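Local atomic coordinates of shikimate 5-dehydrogenase AroE (5-dehydroshikimate reductase) (Mycobacterium tuberculosis, PDB entry 4P4N), a protein that probably catalyses the reversible, NADP-dependent reduction of 3-dehydroshikimate to shikimate, the fourth of seven steps on the route to chorismate. Residues Asn103-Gly108 / Gly126-Ala131; Gly108-Leu113 / Leu136-Val141. All coordinates share one frame; numbering follows the deposited sequence.

Interaction 1. Residues Asn103-Gly108 / Gly126-Ala131; sequences NTDIDG and GGTAPA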
# COMPACT_ATOMS: atom_id res chain seq x y z
N ASN A 103 -8.98 -4.20 -0.41
CA ASN A 103 -7.59 -3.78 -0.46
C ASN A 103 -7.48 -2.26 -0.50
O ASN A 103 -7.79 -1.63 -1.52
CB ASN A 103 -6.87 -4.43 -1.65
CG ASN A 103 -5.37 -4.23 -1.57
OD1 ASN A 103 -4.90 -3.11 -1.40
ND2 ASN A 103 -4.61 -5.33 -1.68
N THR A 104 -7.04 -1.67 0.60
CA THR A 104 -6.97 -0.21 0.69
C THR A 104 -5.61 0.34 0.30
O THR A 104 -5.39 1.55 0.37
CB THR A 104 -7.41 0.31 2.10
OG1 THR A 104 -6.47 -0.11 3.09
CG2 THR A 104 -8.79 -0.25 2.46
N ASP A 105 -4.69 -0.54 -0.13
CA ASP A 105 -3.38 -0.10 -0.61
C ASP A 105 -3.56 0.71 -1.89
O ASP A 105 -2.73 1.57 -2.23
CB ASP A 105 -2.43 -1.30 -0.83
CG ASP A 105 -1.91 -1.87 0.48
OD1 ASP A 105 -1.66 -1.08 1.40
OD2 ASP A 105 -1.75 -3.11 0.59
N ILE A 106 -4.66 0.46 -2.60
CA ILE A 106 -5.00 1.29 -3.74
C ILE A 106 -5.22 2.73 -3.28
O ILE A 106 -4.70 3.68 -3.90
CB ILE A 106 -6.28 0.78 -4.45
CG1 ILE A 106 -6.08 -0.66 -4.94
CG2 ILE A 106 -6.64 1.68 -5.61
CD1 ILE A 106 -7.38 -1.33 -5.40
N ASP A 107 -5.96 2.90 -2.19
CA ASP A 107 -6.20 4.23 -1.64
C ASP A 107 -4.88 4.81 -1.14
O ASP A 107 -4.64 6.02 -1.22
CB ASP A 107 -7.17 4.15 -0.46
CG ASP A 107 -8.62 3.96 -0.89
OD1 ASP A 107 -8.94 4.13 -2.09
OD2 ASP A 107 -9.44 3.66 0.00
N GLY A 108 -4.05 3.94 -0.58
CA GLY A 108 -2.73 4.32 -0.11
C GLY A 108 -1.91 5.02 -1.16
O GLY A 108 -1.30 6.06 -0.89
N GLY A 126 5.69 -7.40 -7.38
CA GLY A 126 4.73 -7.90 -6.39
C GLY A 126 4.51 -6.90 -5.26
O GLY A 126 4.65 -5.69 -5.46
N GLY A 127 4.17 -7.40 -4.07
CA GLY A 127 3.95 -6.51 -2.93
C GLY A 127 2.82 -5.52 -3.20
O GLY A 127 1.73 -5.93 -3.62
N THR A 128 3.07 -4.23 -2.98
CA THR A 128 2.06 -3.21 -3.26
C THR A 128 2.08 -2.73 -4.71
O THR A 128 1.38 -1.79 -5.05
CB THR A 128 2.15 -1.98 -2.33
OG1 THR A 128 3.46 -1.40 -2.41
CG2 THR A 128 1.84 -2.36 -0.89
N ALA A 129 2.88 -3.37 -5.57
CA ALA A 129 2.94 -2.93 -6.96
C ALA A 129 1.59 -3.00 -7.70
O ALA A 129 1.23 -2.05 -8.41
CB ALA A 129 4.06 -3.67 -7.74
N PRO A 130 0.83 -4.11 -7.55
CA PRO A 130 -0.48 -4.12 -8.21
C PRO A 130 -1.41 -3.01 -7.74
O PRO A 130 -2.04 -2.37 -8.57
CB PRO A 130 -1.06 -5.49 -7.82
CG PRO A 130 0.15 -6.35 -7.64
CD PRO A 130 1.17 -5.44 -7.00
N ALA A 131 -1.48 -2.78 -6.43
CA ALA A 131 -2.22 -1.63 -5.90
C ALA A 131 -1.75 -0.30 -6.48
O ALA A 131 -2.56 0.61 -6.71
CB ALA A 131 -2.11 -1.60 -4.36
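Ile106 and Ala131 mark the closest backbone approach, their CA atoms 4.6 Å apart, where the first turn of helix 105-113 meets the first turn of helix 129-139. Each helix follows a loop: Asn103 and Thr104 lead into the first, while a type II' beta turn from Gly126 to Ala129, with Gly127 at positive phi, leads into the second. No hydrogen bond crosses the interface.

A single methyl group does most of the work. Ala131 CB touches Asp105 CB at 3.6 Å and reaches the backbone between Asp105 and Ile106, with Ile106 N 3.7 Å from Ala131 CB. Beside it lies the CG1 branch of Ile106, placed anti to the carbonyl carbon (chi1 -60°), with Ile106 CG1 sitting 4.1 Å from Ala131 CB. So small a residue allows the two helix starts to come this near.

The side chains of Asp105 and Thr128 cross at about a right angle, and Thr128 presents its methyl, with Asp105 OD2 4.0 Å from Thr128 CG2. This is contact without polar bonding; the same carboxylate oxygen forms a salt bridge with Lys69. On its own side, Asp105 N donates 2.9 Å to Asn103 OD1, a capping bond with the donor tilted 18° from the carbonyl plane. The amide is also held at its other end, since Asn103 ND2 bonds to Ser88 O.

Gly126 and Ala129, with Gly124, match a GxGxxA pattern of Rossmann type after strand 118-123, consistent with the dinucleotide-binding turn of this family. Around this junction, helix 81-86 packs on Asn103 and Ile106, helix 236-252 packs on Thr104, and helix 151-163 lies against Ala129 and Pro130.

Interaction 2. Residues Gly108-Leu113 / Leu136-Val141; sequences GVAGAL and LAELGV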
# COMPACT_ATOMS: atom_id res chain seq x y z
N GLY A 108 -4.05 3.94 -0.58
CA GLY A 108 -2.73 4.32 -0.11
C GLY A 108 -1.91 5.02 -1.16
O GLY A 108 -1.30 6.06 -0.89
N VAL A 109 -1.91 4.49 -2.39
CA VAL A 109 -1.12 5.10 -3.45
C VAL A 109 -1.83 6.33 -4.02
O VAL A 109 -1.25 7.41 -4.11
CB VAL A 109 -0.77 4.07 -4.58
CG1 VAL A 109 -0.07 4.77 -5.75
CG2 VAL A 109 0.10 2.94 -4.03
N ALA A 110 -3.10 6.18 -4.38
CA ALA A 110 -3.82 7.29 -5.02
C ALA A 110 -3.95 8.51 -4.11
O ALA A 110 -3.82 9.66 -4.56
CB ALA A 110 -5.19 6.83 -5.48
N GLY A 111 -4.21 8.26 -2.83
CA GLY A 111 -4.33 9.34 -1.88
C GLY A 111 -2.99 9.99 -1.56
O GLY A 111 -2.92 11.20 -1.41
N ALA A 112 -1.93 9.19 -1.46
CA ALA A 112 -0.62 9.76 -1.16
C ALA A 112 -0.15 10.68 -2.29
O ALA A 112 0.50 11.70 -2.05
CB ALA A 112 0.42 8.67 -0.87
N LEU A 113 -0.48 10.31 -3.53
CA LEU A 113 -0.09 11.12 -4.69
C LEU A 113 -1.04 12.30 -4.94
O LEU A 113 -0.61 13.36 -5.43
CB LEU A 113 -0.02 10.25 -5.94
CG LEU A 113 1.07 9.18 -5.95
CD1 LEU A 113 0.89 8.26 -7.16
CD2 LEU A 113 2.45 9.83 -5.97
N LEU A 136 -2.65 4.39 -9.62
CA LEU A 136 -2.22 5.28 -10.71
C LEU A 136 -3.27 5.40 -11.81
O LEU A 136 -3.56 6.50 -12.29
CB LEU A 136 -0.90 4.78 -11.30
CG LEU A 136 0.33 5.00 -10.41
CD1 LEU A 136 1.50 4.21 -10.96
CD2 LEU A 136 0.67 6.48 -10.32
N ALA A 137 -3.83 4.26 -12.22
CA ALA A 137 -4.89 4.25 -13.25
C ALA A 137 -6.09 5.06 -12.78
O ALA A 137 -6.69 5.83 -13.55
CB ALA A 137 -5.32 2.82 -13.55
N GLU A 138 -6.43 4.87 -11.51
CA GLU A 138 -7.54 5.55 -10.87
C GLU A 138 -7.41 7.07 -10.98
O GLU A 138 -8.40 7.77 -11.24
CB GLU A 138 -7.59 5.13 -9.40
CG GLU A 138 -8.77 5.67 -8.62
CD GLU A 138 -8.96 4.92 -7.32
OE1 GLU A 138 -9.08 3.67 -7.37
OE2 GLU A 138 -8.99 5.57 -6.24
N LEU A 139 -6.20 7.57 -10.79
CA LEU A 139 -5.92 9.01 -10.88
C LEU A 139 -5.93 9.50 -12.34
O LEU A 139 -6.03 10.71 -12.59
CB LEU A 139 -4.58 9.32 -10.22
CG LEU A 139 -4.44 9.02 -8.73
CD1 LEU A 139 -2.99 9.22 -8.30
CD2 LEU A 139 -5.37 9.92 -7.94
N GLY A 140 -5.82 8.58 -13.29
CA GLY A 140 -5.93 8.95 -14.69
C GLY A 140 -4.63 8.85 -15.46
O GLY A 140 -4.50 9.41 -16.56
N VAL A 141 -3.65 8.15 -14.89
CA VAL A 141 -2.41 7.86 -15.60
C VAL A 141 -2.75 7.00 -16.82
O VAL A 141 -3.58 6.09 -16.73
CB VAL A 141 -1.40 7.13 -14.67
CG1 VAL A 141 -0.27 6.49 -15.47
CG2 VAL A 141 -0.84 8.11 -13.66
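Leu139 lays its branched end over Ala110, spanning both the methyl and the backbone of that residue. Leu139 CD2 is 3.7 Å from Ala110 O and 4.0 Å from Ala110 CB, while the other methyl, Leu139 CD1, meets Ala110 CA at 3.9 Å. The first torsion, chi1 -62°, sets CG anti to the carbonyl carbon, from where the fork straddles the smaller residue. Leu139 CD1 also comes within 3.9 Å of Ala110 O, so the fork lies over the carbonyl as well as the methyl.

One turn further along helix 105-113, Leu113 continues the same apolar seam. Its CB approaches Leu139 CD1 at 3.9 Å, the two side chains crossing at about a right angle. Its CD1 methyl goes on to Leu136, with Leu113 CD1 3.6 Å from Leu136 CD2, and this pair meets at a slant, methyl to methyl.

Strand 118-123, helix 129-139 and strand 141-147 form a beta-alpha-beta crossover in the parallel sheet, consistent with a Rossmann-type domain, and helix 105-113 packs beside the helix of that unit. Leu136 rests on Ala120 and Val122 of strand 118-123, and Leu113 on Leu211 of strand 209-212, so both leucines fill the layer between helices and sheet.

Helix 129-139 is terminated at Gly140, which takes a positive phi of 110° and closes a Schellman motif, in which Val141 N bonds back to Leu136 O and Gly140 N to Ala137 O; the chain then turns into strand 141-147, and Val141 packs on Ala120.

At the edge of the contact, Glu138 extends, CG anti to the backbone N at chi1 -175°, so that only its carboxylate comes near, Glu138 OE2 lying 4.1 Å from Ala110 CB.

From the N terminus, the chain first completes the mixed sheet with strand 99-102 and then enters helix 105-113, which with the turn before it supplies the first segment of both contacts. It then runs through strand 118-123 and the glycine-rich turn. Interaction 1 closes a loop of 17 intervening residues at the start of helix 129-139, and interaction 2 closes one of 22 at its end. The segments alternate along the chain, so the contacts cross rather than nest; they share Gly108, and Ile106 CG2 packs against Glu138 OE1 at 3.6 Å. Together they bind one helix pair along its length, joining the connection from the mixed sheet to the parallel-sheet domain.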